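Local coordinates for protein putative rhamnosidase (Streptomyces avermitilis, PDB 3W5M) that hydrolyses terminal non-reducing alpha-L-rhamnose residues from alpha-L-rhamnosides and binds L-rhamnose through a calcium-dependent carbohydrate-binding module, at residues Trp140-Glu145 / Ala234-Val239; Leu174-Asp179 / Ala207-Leu212; Asn180-Ser185 / Ala192-Glu197; Ala223-Asn228 / Gly267-Asp272. One frame throughout, in Å; residues are numbered along the deposited sequence.

Interaction 1 (Trp140-Glu145 / Ala234-Val239)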
loop_
_atom_site.group_PDB
_atom_site.type_symbol
_atom_site.label_atom_id
_atom_site.label_comp_id
_atom_site.label_asym_id
_atom_site.label_seq_id
_atom_site.Cartn_x
_atom_site.Cartn_y
_atom_site.Cartn_z
ATOM N N TRP A 140 -10.532 9.225 38.999
ATOM C CA TRP A 140 -10.419 7.779 39.118
ATOM C C TRP A 140 -10.882 7.399 40.507
ATOM O O TRP A 140 -10.419 7.991 41.483
ATOM C CB TRP A 140 -8.975 7.307 38.974
ATOM C CG TRP A 140 -8.398 7.550 37.616
ATOM C CD1 TRP A 140 -7.763 8.664 37.194
ATOM C CD2 TRP A 140 -8.344 6.616 36.536
ATOM N NE1 TRP A 140 -7.354 8.515 35.885
ATOM C CE2 TRP A 140 -7.693 7.260 35.459
ATOM C CE3 TRP A 140 -8.790 5.293 36.369
ATOM C CZ2 TRP A 140 -7.451 6.623 34.229
ATOM C CZ3 TRP A 140 -8.578 4.673 35.146
ATOM C CH2 TRP A 140 -7.907 5.339 34.087
ATOM N N ILE A 141 -11.823 6.462 40.598
ATOM C CA ILE A 141 -12.349 6.062 41.898
ATOM C C ILE A 141 -12.195 4.570 42.144
ATOM O O ILE A 141 -12.035 3.772 41.202
ATOM C CB ILE A 141 -13.829 6.505 42.123
ATOM C CG1 ILE A 141 -14.785 5.872 41.113
ATOM C CG2 ILE A 141 -13.933 7.999 42.063
ATOM C CD1 ILE A 141 -16.237 5.990 41.547
ATOM N N TRP A 142 -12.217 4.195 43.430
ATOM C CA TRP A 142 -12.215 2.798 43.830
ATOM C C TRP A 142 -12.947 2.678 45.140
ATOM O O TRP A 142 -13.432 3.668 45.676
ATOM C CB TRP A 142 -10.749 2.294 43.956
ATOM C CG TRP A 142 -10.618 0.839 43.963
ATOM C CD1 TRP A 142 -10.179 0.058 45.011
ATOM C CD2 TRP A 142 -10.885 -0.063 42.878
ATOM N NE1 TRP A 142 -10.164 -1.261 44.637
ATOM C CE2 TRP A 142 -10.595 -1.374 43.344
ATOM C CE3 TRP A 142 -11.353 0.104 41.564
ATOM C CZ2 TRP A 142 -10.773 -2.523 42.542
ATOM C CZ3 TRP A 142 -11.516 -1.047 40.760
ATOM C CH2 TRP A 142 -11.223 -2.339 41.265
ATOM N N PHE A 143 -13.037 1.459 45.654
ATOM C CA PHE A 143 -13.491 1.251 47.021
ATOM C C PHE A 143 -12.480 1.885 48.012
ATOM O O PHE A 143 -11.259 1.889 47.730
ATOM C CB PHE A 143 -13.686 -0.246 47.291
ATOM C CG PHE A 143 -14.204 -0.526 48.678
ATOM C CD1 PHE A 143 -15.569 -0.453 48.948
ATOM C CD2 PHE A 143 -13.317 -0.750 49.738
ATOM C CE1 PHE A 143 -16.047 -0.674 50.229
ATOM C CE2 PHE A 143 -13.793 -0.940 51.032
ATOM C CZ PHE A 143 -15.158 -0.911 51.277
ATOM N N PRO A 144 -12.971 2.448 49.141
ATOM C CA PRO A 144 -12.054 3.079 50.098
ATOM C C PRO A 144 -11.255 2.038 50.866
ATOM O O PRO A 144 -11.586 1.712 52.012
ATOM C CB PRO A 144 -12.992 3.857 51.039
ATOM C CG PRO A 144 -14.309 3.131 50.936
ATOM C CD PRO A 144 -14.383 2.751 49.473
ATOM N N GLU A 145 -10.232 1.506 50.211
ATOM C CA GLU A 145 -9.269 0.592 50.847
ATOM C C GLU A 145 -7.859 1.094 50.492
ATOM O O GLU A 145 -7.507 1.202 49.317
ATOM C CB GLU A 145 -9.486 -0.857 50.390
ATOM C CG GLU A 145 -9.587 -1.037 48.884
ATOM C CD GLU A 145 -10.092 -2.416 48.450
ATOM O OE1 GLU A 145 -10.220 -3.332 49.294
ATOM O OE2 GLU A 145 -10.358 -2.593 47.247
ATOM N N ALA A 234 -5.493 0.294 41.011
ATOM C CA ALA A 234 -6.849 0.048 40.538
ATOM C C ALA A 234 -7.584 1.344 40.592
ATOM O O ALA A 234 -7.283 2.230 41.406
ATOM C CB ALA A 234 -7.573 -0.986 41.396
ATOM N N GLY A 235 -8.559 1.460 39.703
ATOM C CA GLY A 235 -9.422 2.617 39.688
ATOM C C GLY A 235 -10.240 2.613 38.409
ATOM O O GLY A 235 -9.847 1.997 37.411
ATOM N N TRP A 236 -11.345 3.349 38.405
ATOM C CA TRP A 236 -12.127 3.459 37.157
ATOM C C TRP A 236 -12.625 4.896 37.097
ATOM O O TRP A 236 -12.687 5.585 38.124
ATOM C CB TRP A 236 -13.257 2.392 37.061
ATOM C CG TRP A 236 -14.388 2.608 38.007
ATOM C CD1 TRP A 236 -14.471 2.186 39.309
ATOM C CD2 TRP A 236 -15.598 3.340 37.749
ATOM N NE1 TRP A 236 -15.656 2.611 39.869
ATOM C CE2 TRP A 236 -16.375 3.300 38.933
ATOM C CE3 TRP A 236 -16.109 3.991 36.622
ATOM C CZ2 TRP A 236 -17.636 3.909 39.036
ATOM C CZ3 TRP A 236 -17.377 4.600 36.723
ATOM C CH2 TRP A 236 -18.111 4.558 37.924
ATOM N N ILE A 237 -12.910 5.379 35.891
ATOM C CA ILE A 237 -13.237 6.775 35.724
ATOM C C ILE A 237 -14.312 6.888 34.632
ATOM O O ILE A 237 -14.298 6.104 33.656
ATOM C CB ILE A 237 -11.951 7.532 35.301
ATOM C CG1 ILE A 237 -12.185 9.061 35.249
ATOM C CG2 ILE A 237 -11.414 6.969 33.963
ATOM C CD1 ILE A 237 -10.878 9.874 35.200
ATOM N N CYS A 238 -15.241 7.837 34.771
ATOM C CA CYS A 238 -16.211 8.040 33.696
ATOM C C CYS A 238 -16.690 9.482 33.636
ATOM O O CYS A 238 -16.513 10.251 34.603
ATOM C CB CYS A 238 -17.408 7.068 33.814
ATOM S SG CYS A 238 -18.583 7.495 35.126
ATOM N N VAL A 239 -17.255 9.855 32.480
ATOM C CA VAL A 239 -18.085 11.058 32.384
ATOM C C VAL A 239 -19.341 10.689 31.604
ATOM O O VAL A 239 -19.267 10.046 30.556
ATOM C CB VAL A 239 -17.402 12.258 31.672
ATOM C CG1 VAL A 239 -18.327 13.481 31.684
ATOM C CG2 VAL A 239 -16.081 12.621 32.334
#
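W140 packs its indole on I237 where strands 140-142 and 235-239 of the CBM67 beta-sandwich meet in a single antiparallel bridge. CG2 of I237 stands 3.7 Å from the centroid of the six-membered ring of W140, only 4° off its normal, which makes it a CH-pi contact over the face, while the G235 carbonyl lies at the ring's edge. W140 also stacks with W292, and its side chain approaches that of W203, a residue of the L-rhamnose site. At I141 the bridge closes in both directions: I141 N donates to W236 O (2.8 Å, 168°), and W236 N returns a bond to I141 O (2.9 Å). The two side chains lie side by side and point the same way, with I141 CG1 over the five-membered ring of W236 and I141 CD1 3.5 Å from W236 CZ2. Next, W142 takes A234 CB over the centre of its six-membered ring, 3.5 Å from the centroid. Its indole is also held from its own segment: W142 NE1 donates to the anti lone pair of E145 OE2 at 2.9 Å, the acceptor lying 23° out of the ring plane.

Interaction 2 (Leu174-Asp179 / Ala207-Leu212). With CA (calcium ion), chain B.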
loop_
_atom_site.group_PDB
_atom_site.type_symbol
_atom_site.label_atom_id
_atom_site.label_comp_id
_atom_site.label_asym_id
_atom_site.label_seq_id
_atom_site.Cartn_x
_atom_site.Cartn_y
_atom_site.Cartn_z
ATOM N N LEU A 174 -21.442 8.242 27.247
ATOM C CA LEU A 174 -20.657 7.797 28.388
ATOM C C LEU A 174 -19.242 7.477 27.939
ATOM O O LEU A 174 -19.052 6.660 27.041
ATOM C CB LEU A 174 -21.299 6.558 29.031
ATOM C CG LEU A 174 -20.522 5.953 30.209
ATOM C CD1 LEU A 174 -20.522 6.882 31.412
ATOM C CD2 LEU A 174 -21.088 4.580 30.593
ATOM N N ALA A 175 -18.252 8.132 28.549
ATOM C CA ALA A 175 -16.848 7.776 28.320
ATOM C C ALA A 175 -16.391 7.101 29.624
ATOM O O ALA A 175 -16.695 7.580 30.707
ATOM C CB ALA A 175 -16.017 9.021 28.056
ATOM N N ILE A 176 -15.705 5.975 29.507
ATOM C CA ILE A 176 -15.407 5.165 30.695
ATOM C C ILE A 176 -14.127 4.363 30.448
ATOM O O ILE A 176 -13.869 3.882 29.342
ATOM C CB ILE A 176 -16.609 4.265 31.069
ATOM C CG1 ILE A 176 -16.350 3.441 32.348
ATOM C CG2 ILE A 176 -16.955 3.333 29.914
ATOM C CD1 ILE A 176 -17.599 2.953 33.059
ATOM N N SER A 177 -13.302 4.262 31.480
ATOM C CA SER A 177 -12.130 3.429 31.423
ATOM C C SER A 177 -11.914 2.792 32.799
ATOM O O SER A 177 -12.340 3.364 33.801
ATOM C CB SER A 177 -10.925 4.310 31.078
ATOM O OG SER A 177 -9.792 3.502 30.793
ATOM N N ALA A 178 -11.258 1.630 32.858
ATOM C CA ALA A 178 -10.914 1.083 34.180
ATOM C C ALA A 178 -9.590 0.371 34.135
ATOM O O ALA A 178 -9.255 -0.247 33.133
ATOM C CB ALA A 178 -11.990 0.126 34.688
ATOM N N ASP A 179 -8.863 0.479 35.235
ATOM C CA ASP A 179 -7.748 -0.395 35.544
ATOM C C ASP A 179 -8.301 -1.437 36.541
ATOM O O ASP A 179 -8.399 -1.132 37.733
ATOM C CB ASP A 179 -6.669 0.466 36.217
ATOM C CG ASP A 179 -5.384 -0.319 36.519
ATOM O OD1 ASP A 179 -5.459 -1.547 36.567
ATOM O OD2 ASP A 179 -4.333 0.295 36.752
ATOM N N ALA A 207 -13.459 3.794 26.359
ATOM C CA ALA A 207 -14.548 3.628 25.397
ATOM C C ALA A 207 -15.521 4.793 25.523
ATOM O O ALA A 207 -15.754 5.328 26.633
ATOM C CB ALA A 207 -15.271 2.322 25.640
ATOM N N VAL A 208 -16.098 5.181 24.385
ATOM C CA VAL A 208 -17.174 6.160 24.356
ATOM C C VAL A 208 -18.431 5.477 23.797
ATOM O O VAL A 208 -18.389 4.907 22.716
ATOM C CB VAL A 208 -16.808 7.394 23.495
ATOM C CG1 VAL A 208 -17.957 8.405 23.479
ATOM C CG2 VAL A 208 -15.571 8.064 24.055
ATOM N N ILE A 209 -19.531 5.538 24.542
ATOM C CA ILE A 209 -20.760 4.790 24.212
ATOM C C ILE A 209 -21.924 5.772 24.149
ATOM O O ILE A 209 -22.093 6.575 25.057
ATOM C CB ILE A 209 -21.115 3.728 25.288
ATOM C CG1 ILE A 209 -19.930 2.801 25.595
ATOM C CG2 ILE A 209 -22.334 2.893 24.853
ATOM C CD1 ILE A 209 -19.206 3.153 26.881
ATOM N N ASP A 210 -22.718 5.724 23.082
ATOM C CA ASP A 210 -23.963 6.487 23.073
ATOM C C ASP A 210 -24.972 5.770 23.973
ATOM O O ASP A 210 -25.214 4.595 23.785
ATOM C CB ASP A 210 -24.524 6.646 21.647
ATOM C CG ASP A 210 -25.703 7.631 21.587
ATOM O OD1 ASP A 210 -26.739 7.387 22.248
ATOM O OD2 ASP A 210 -25.592 8.670 20.897
ATOM N N VAL A 211 -25.564 6.491 24.929
ATOM C CA VAL A 211 -26.498 5.907 25.909
ATOM C C VAL A 211 -27.854 6.609 25.933
ATOM O O VAL A 211 -28.608 6.481 26.902
ATOM C CB VAL A 211 -25.914 5.896 27.358
ATOM C CG1 VAL A 211 -24.745 4.926 27.451
ATOM C CG2 VAL A 211 -25.485 7.294 27.799
ATOM N N LEU A 212 -28.166 7.348 24.873
ATOM C CA LEU A 212 -29.452 8.040 24.810
ATOM C C LEU A 212 -30.638 7.070 24.990
ATOM O O LEU A 212 -31.635 7.431 25.635
ATOM C CB LEU A 212 -29.578 8.856 23.522
ATOM C CG LEU A 212 -30.882 9.640 23.284
ATOM C CD1 LEU A 212 -31.030 10.775 24.275
ATOM C CD2 LEU A 212 -30.918 10.175 21.855
HETATM CA CA CA B . -4.454 -3.081 38.035
HETATM O O HOH W 1 -2.472 -1.575 37.197
HETATM O O HOH W 2 -2.665 -4.124 39.278
HETATM O O HOH W 3 -2.830 -4.042 36.259
#
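I209 reaches across to I176, their side chains crossing obliquely so that CD1 of I209 meets CG2 of I176 at 3.8 Å. The bend comes from chi2 of I209 (102°), a value away from the staggered positions, which brings CD1 to 3.5 Å from the carbonyl O of L174. Just past the strand, V211 lays CG1 against CB of L174 at 4.1 Å. The other face carries a smaller pair, the methyl of A175 beside CG2 of V208. Four backbone bonds fix this register: L174 with I209 and I176 with A207 are hydrogen-bonded antiparallel pairs, each bonded both ways, and A175 with V208 is the non-hydrogen-bonded pair between them, its CA atoms 4.3 Å apart. Strand 207-210 is an outermost strand of a four-stranded sheet of the CBM67 beta-sandwich, with strand 171-179 running on to the calcium site. The face bearing L174, I176 and I209 looks toward the opposing sheet, where I176 touches Y182 and V184. At the far end of the strand, D179 OD1 binds the calcium ion at 2.4 Å. Its second oxygen, OD2, accepts from W292 NE1 and from a calcium-bound water, a 2.7 Å bond.

Interaction 3 (Asn180-Ser185 / Ala192-Glu197). With CA (calcium ion), chain B.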
loop_
_atom_site.group_PDB
_atom_site.type_symbol
_atom_site.label_atom_id
_atom_site.label_comp_id
_atom_site.label_asym_id
_atom_site.label_seq_id
_atom_site.Cartn_x
_atom_site.Cartn_y
_atom_site.Cartn_z
ATOM N N ASN A 180 -8.667 -2.661 36.120
ATOM C CA ASN A 180 -8.434 -3.209 34.779
ATOM C C ASN A 180 -9.643 -3.393 33.892
ATOM O O ASN A 180 -9.528 -3.254 32.669
ATOM C CB ASN A 180 -7.721 -4.563 34.898
ATOM C CG ASN A 180 -6.329 -4.404 35.448
ATOM O OD1 ASN A 180 -6.095 -4.590 36.648
ATOM N ND2 ASN A 180 -5.405 -3.970 34.586
ATOM N N VAL A 181 -10.790 -3.724 34.482
ATOM C CA VAL A 181 -12.002 -3.949 33.670
ATOM C C VAL A 181 -13.253 -3.420 34.360
ATOM O O VAL A 181 -13.246 -3.178 35.581
ATOM C CB VAL A 181 -12.240 -5.450 33.341
ATOM C CG1 VAL A 181 -11.145 -6.004 32.433
ATOM C CG2 VAL A 181 -12.394 -6.291 34.608
ATOM N N TYR A 182 -14.333 -3.278 33.590
ATOM C CA TYR A 182 -15.583 -2.737 34.120
ATOM C C TYR A 182 -16.799 -3.385 33.449
ATOM O O TYR A 182 -16.682 -3.967 32.367
ATOM C CB TYR A 182 -15.631 -1.216 33.962
ATOM C CG TYR A 182 -15.591 -0.770 32.521
ATOM C CD1 TYR A 182 -16.745 -0.762 31.744
ATOM C CD2 TYR A 182 -14.392 -0.390 31.920
ATOM C CE1 TYR A 182 -16.713 -0.383 30.410
ATOM C CE2 TYR A 182 -14.350 0.003 30.587
ATOM C CZ TYR A 182 -15.522 0.008 29.839
ATOM O OH TYR A 182 -15.479 0.379 28.516
ATOM N N ALA A 183 -17.955 -3.298 34.110
ATOM C CA ALA A 183 -19.251 -3.575 33.474
ATOM C C ALA A 183 -20.213 -2.512 34.005
ATOM O O ALA A 183 -20.407 -2.392 35.213
ATOM C CB ALA A 183 -19.740 -4.973 33.820
ATOM N N VAL A 184 -20.754 -1.699 33.110
ATOM C CA VAL A 184 -21.594 -0.585 33.518
ATOM C C VAL A 184 -23.030 -0.761 32.995
ATOM O O VAL A 184 -23.236 -1.269 31.873
ATOM C CB VAL A 184 -20.967 0.778 33.113
ATOM C CG1 VAL A 184 -20.588 0.793 31.629
ATOM C CG2 VAL A 184 -21.891 1.923 33.471
ATOM N N SER A 185 -23.986 -0.374 33.834
ATOM C CA SER A 185 -25.419 -0.427 33.524
ATOM C C SER A 185 -26.125 0.884 33.839
ATOM O O SER A 185 -25.687 1.655 34.701
ATOM C CB SER A 185 -26.074 -1.590 34.273
ATOM O OG SER A 185 -26.020 -1.399 35.679
ATOM N N ALA A 192 -22.202 -1.373 28.549
ATOM C CA ALA A 192 -20.823 -1.610 28.112
ATOM C C ALA A 192 -20.085 -2.448 29.145
ATOM O O ALA A 192 -20.400 -2.392 30.334
ATOM C CB ALA A 192 -20.094 -0.284 27.918
ATOM N N ARG A 193 -19.099 -3.203 28.676
ATOM C CA ARG A 193 -18.178 -3.951 29.536
ATOM C C ARG A 193 -16.870 -4.233 28.825
ATOM O O ARG A 193 -16.797 -4.203 27.600
ATOM C CB ARG A 193 -18.787 -5.278 30.009
ATOM C CG ARG A 193 -18.922 -6.343 28.931
ATOM C CD ARG A 193 -18.885 -7.765 29.503
ATOM N NE ARG A 193 -19.939 -7.992 30.490
ATOM C CZ ARG A 193 -19.748 -8.220 31.792
ATOM N NH1 ARG A 193 -18.521 -8.285 32.306
ATOM N NH2 ARG A 193 -20.793 -8.397 32.585
ATOM N N THR A 194 -15.834 -4.476 29.615
ATOM C CA THR A 194 -14.566 -5.037 29.148
ATOM C C THR A 194 -14.298 -6.307 29.938
ATOM O O THR A 194 -14.858 -6.493 31.025
ATOM C CB THR A 194 -13.392 -4.046 29.265
ATOM O OG1 THR A 194 -13.378 -3.446 30.571
ATOM C CG2 THR A 194 -13.546 -2.948 28.239
ATOM N N ASP A 195 -13.476 -7.205 29.395
ATOM C CA ASP A 195 -13.331 -8.545 30.003
ATOM C C ASP A 195 -11.898 -8.842 30.455
ATOM O O ASP A 195 -10.941 -8.506 29.747
ATOM C CB ASP A 195 -13.864 -9.632 29.057
ATOM C CG ASP A 195 -15.346 -9.437 28.716
ATOM O OD1 ASP A 195 -16.214 -9.626 29.601
ATOM O OD2 ASP A 195 -15.647 -9.081 27.556
ATOM N N LEU A 196 -11.765 -9.453 31.637
ATOM C CA LEU A 196 -10.448 -9.695 32.255
ATOM C C LEU A 196 -9.490 -10.476 31.360
ATOM O O LEU A 196 -8.317 -10.106 31.233
ATOM C CB LEU A 196 -10.571 -10.370 33.636
ATOM C CG LEU A 196 -10.515 -9.502 34.909
ATOM C CD1 LEU A 196 -10.522 -10.361 36.168
ATOM C CD2 LEU A 196 -9.306 -8.569 34.911
ATOM N N GLU A 197 -9.999 -11.540 30.738
ATOM C CA GLU A 197 -9.200 -12.362 29.817
ATOM C C GLU A 197 -8.687 -11.591 28.588
ATOM O O GLU A 197 -7.570 -11.840 28.120
ATOM C CB GLU A 197 -9.921 -13.675 29.421
ATOM C CG GLU A 197 -11.445 -13.699 29.572
ATOM C CD GLU A 197 -12.202 -13.165 28.360
ATOM O OE1 GLU A 197 -11.569 -12.706 27.383
ATOM O OE2 GLU A 197 -13.451 -13.205 28.383
HETATM CA CA CA B . -4.454 -3.081 38.035
HETATM O O HOH W 4 -11.054 -1.987 30.652
HETATM O O HOH W 3 -2.830 -4.042 36.259
HETATM O O HOH W 5 -16.372 -1.119 26.488
HETATM O O HOH W 2 -2.665 -4.124 39.278
HETATM O O HOH W 1 -2.472 -1.575 37.197
#
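The calcium and L-rhamnose site of CBM67 lies at the start of this beta hairpin, where N180 OD1 binds the calcium ion at 2.6 Å. OD1 also accepts from A229 N, while N180 ND2 donates to a calcium-bound water, so both ends of the amide are engaged. A cis peptide bond precedes N180, and N180 and V181 both face S227 in a classic beta bulge. From there the segment 180-185 becomes a strand. T194 links the two segments twice: T194 N donates to Y182 O (2.9 Å), and Y182 N returns a longer, 3.2 Å bond to the T194 hydroxyl, OG1, in place of a backbone carbonyl. With chi1 of 48°, OG1 sits between the backbone N and the carbonyl carbon, and it also lies over one face of the Y182 ring, 3.4 Å above the plane toward the rim. One water bridges OG1 and N180 O. Farther along, the hairpin pairs A183 with R193 and V184 with A192, the latter through V184 N to A192 O at 2.9 Å and a weak return bond. Strand 189-193 is an outermost strand of the five-stranded sheet of the sandwich, with 181-186 next to it. On one face, the A183 methyl lies over the R193 guanidinium, whose NH2 forms a salt bridge with E190. V181 and L196 cross at about a right angle, V181 CG2 coming 3.7 Å from L196 CG.

Interaction 4 (Ala223-Asn228 / Gly267-Asp272). With CA (calcium ion), chain B.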
loop_
_atom_site.group_PDB
_atom_site.type_symbol
_atom_site.label_atom_id
_atom_site.label_comp_id
_atom_site.label_asym_id
_atom_site.label_seq_id
_atom_site.Cartn_x
_atom_site.Cartn_y
_atom_site.Cartn_z
ATOM N N ALA A 223 -24.707 1.896 37.658
ATOM C CA ALA A 223 -24.053 0.882 38.473
ATOM C C ALA A 223 -22.881 0.317 37.724
ATOM O O ALA A 223 -22.942 0.083 36.503
ATOM C CB ALA A 223 -25.051 -0.217 38.857
ATOM N N VAL A 224 -21.792 0.057 38.443
ATOM C CA VAL A 224 -20.566 -0.347 37.768
ATOM C C VAL A 224 -19.959 -1.410 38.642
ATOM O O VAL A 224 -19.894 -1.231 39.844
ATOM C CB VAL A 224 -19.586 0.857 37.659
ATOM C CG1 VAL A 224 -18.195 0.425 37.237
ATOM C CG2 VAL A 224 -20.104 1.856 36.648
ATOM N N SER A 225 -19.573 -2.532 38.047
ATOM C CA SER A 225 -18.581 -3.441 38.680
ATOM C C SER A 225 -17.229 -3.169 38.025
ATOM O O SER A 225 -17.168 -2.824 36.851
ATOM C CB SER A 225 -18.986 -4.912 38.532
ATOM O OG SER A 225 -19.005 -5.306 37.165
ATOM N N ALA A 226 -16.148 -3.265 38.794
ATOM C CA ALA A 226 -14.818 -3.082 38.246
ATOM C C ALA A 226 -13.912 -4.062 38.955
ATOM O O ALA A 226 -14.079 -4.309 40.155
ATOM C CB ALA A 226 -14.336 -1.654 38.463
ATOM N N SER A 227 -12.945 -4.609 38.218
ATOM C CA SER A 227 -12.051 -5.621 38.775
ATOM C C SER A 227 -10.599 -5.238 38.567
ATOM O O SER A 227 -10.218 -4.727 37.505
ATOM C CB SER A 227 -12.330 -6.994 38.161
ATOM O OG SER A 227 -13.678 -7.367 38.428
ATOM N N ASN A 228 -9.787 -5.493 39.585
ATOM C CA ASN A 228 -8.342 -5.288 39.467
ATOM C C ASN A 228 -7.729 -6.657 39.221
ATOM O O ASN A 228 -8.034 -7.607 39.954
ATOM C CB ASN A 228 -7.817 -4.674 40.762
ATOM C CG ASN A 228 -6.325 -4.327 40.713
ATOM O OD1 ASN A 228 -5.731 -4.177 39.652
ATOM N ND2 ASN A 228 -5.727 -4.183 41.892
ATOM N N GLY A 267 -30.177 -7.625 42.158
ATOM C CA GLY A 267 -30.969 -6.411 42.169
ATOM C C GLY A 267 -30.066 -5.209 42.309
ATOM O O GLY A 267 -30.509 -4.086 42.127
ATOM N N TRP A 268 -28.789 -5.441 42.608
ATOM C CA TRP A 268 -27.873 -4.338 42.972
ATOM C C TRP A 268 -27.680 -3.321 41.871
ATOM O O TRP A 268 -27.175 -2.219 42.136
ATOM C CB TRP A 268 -26.496 -4.853 43.450
ATOM C CG TRP A 268 -25.624 -5.343 42.339
ATOM C CD1 TRP A 268 -25.607 -6.603 41.821
ATOM C CD2 TRP A 268 -24.620 -4.595 41.616
ATOM N NE1 TRP A 268 -24.669 -6.688 40.829
ATOM C CE2 TRP A 268 -24.066 -5.470 40.662
ATOM C CE3 TRP A 268 -24.168 -3.265 41.660
ATOM C CZ2 TRP A 268 -23.052 -5.082 39.772
ATOM C CZ3 TRP A 268 -23.156 -2.863 40.742
ATOM C CH2 TRP A 268 -22.614 -3.777 39.827
ATOM N N ARG A 269 -28.031 -3.681 40.631
ATOM C CA ARG A 269 -27.964 -2.711 39.531
ATOM C C ARG A 269 -29.264 -1.904 39.399
ATOM O O ARG A 269 -29.312 -0.937 38.650
ATOM C CB ARG A 269 -27.594 -3.373 38.206
ATOM C CG ARG A 269 -26.236 -4.091 38.213
ATOM C CD ARG A 269 -25.851 -4.588 36.832
ATOM N NE ARG A 269 -24.452 -5.030 36.764
ATOM C CZ ARG A 269 -23.411 -4.270 36.363
ATOM N NH1 ARG A 269 -23.570 -3.007 36.002
ATOM N NH2 ARG A 269 -22.183 -4.777 36.340
ATOM N N GLU A 270 -30.300 -2.292 40.139
ATOM C CA GLU A 270 -31.640 -1.682 39.935
ATOM C C GLU A 270 -31.850 -0.409 40.724
ATOM O O GLU A 270 -31.229 -0.219 41.788
ATOM C CB GLU A 270 -32.777 -2.653 40.299
ATOM C CG GLU A 270 -32.677 -4.042 39.710
ATOM C CD GLU A 270 -32.921 -4.094 38.215
ATOM O OE1 GLU A 270 -33.373 -3.088 37.634
ATOM O OE2 GLU A 270 -32.646 -5.153 37.620
ATOM N N PRO A 271 -32.759 0.460 40.241
ATOM C CA PRO A 271 -33.034 1.692 40.959
ATOM C C PRO A 271 -33.326 1.550 42.456
ATOM O O PRO A 271 -32.795 2.346 43.239
ATOM C CB PRO A 271 -34.241 2.265 40.213
ATOM C CG PRO A 271 -34.012 1.831 38.805
ATOM C CD PRO A 271 -33.383 0.460 38.896
ATOM N N ASP A 272 -34.136 0.570 42.858
ATOM C CA ASP A 272 -34.648 0.572 44.242
ATOM C C ASP A 272 -33.863 -0.270 45.254
ATOM O O ASP A 272 -34.328 -0.521 46.374
ATOM C CB ASP A 272 -36.149 0.235 44.273
ATOM C CG ASP A 272 -37.022 1.415 43.840
ATOM O OD1 ASP A 272 -36.534 2.569 43.888
ATOM O OD2 ASP A 272 -38.202 1.184 43.461
HETATM CA CA CA B . -4.454 -3.081 38.035
HETATM O O HOH W 6 -20.586 -7.319 37.217
HETATM O O HOH W 2 -2.665 -4.124 39.278
HETATM O O HOH W 3 -2.830 -4.042 36.259
HETATM O O HOH W 1 -2.472 -1.575 37.197
#
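The W268 indole carries CG of its neighbour R269 over its centre, 3.5 Å above one face, and turns its outer edge to strand 223-227. At that edge the backbone of V224 and S225 lies near the ring plane, with W268 CH2 3.7 Å from S225 N. The A223 methyl comes in obliquely and touches W268 CZ3 at 3.8 Å. The second flat group, the R269 guanidinium, has W268 CZ2 over one face, offset toward the rim, and S225 OG and a water at its edge. That water is 2.6 Å from S225 OG and accepts from R269 NH2, joining the two side chains indirectly. The direct approaches, R269 NH1 to A223 O at 3.2 Å and R269 NH2 to S225 OG at 3.3 Å, are close polar contacts. NH1 also hydrogen-bonds S185 OG and NH2 A183 O, both on the adjacent strand. A type I turn from G267 to E270, closed by the E270 N to G267 O bond, presents the two side chains, and R269 stays extended from CG to NE. The contact thus places a loop of CBM67 on the outer face of its five-stranded sheet, where R269 spans strands 181-186 and 218-227. Beyond its strand, N228 binds the calcium ion through OD1 at 2.3 Å, and its ND2 donates to the carbonyls of P153 and G232.

From the N terminus, segment 140-145 opens the loop that interaction 1 closes at 234-239, and all of interactions 2 and 3 nest within it. Interaction 2 joins 174-179 to 207-212 around the hairpin of interaction 3, which closes the shortest loop. Interaction 4 starts at 223-228, inside the loop of interaction 1, and ends beyond it at 267-272, so these two cross. Strands 171-179 and 235-244 are neighbours in one sheet, shared by interactions 1 and 2; strands 181-186 and 218-227 are neighbours in the other, shared by interactions 3 and 4. Segments 174-179, 180-185 and 223-228 converge on one calcium ion, whose protein shell P233 O completes.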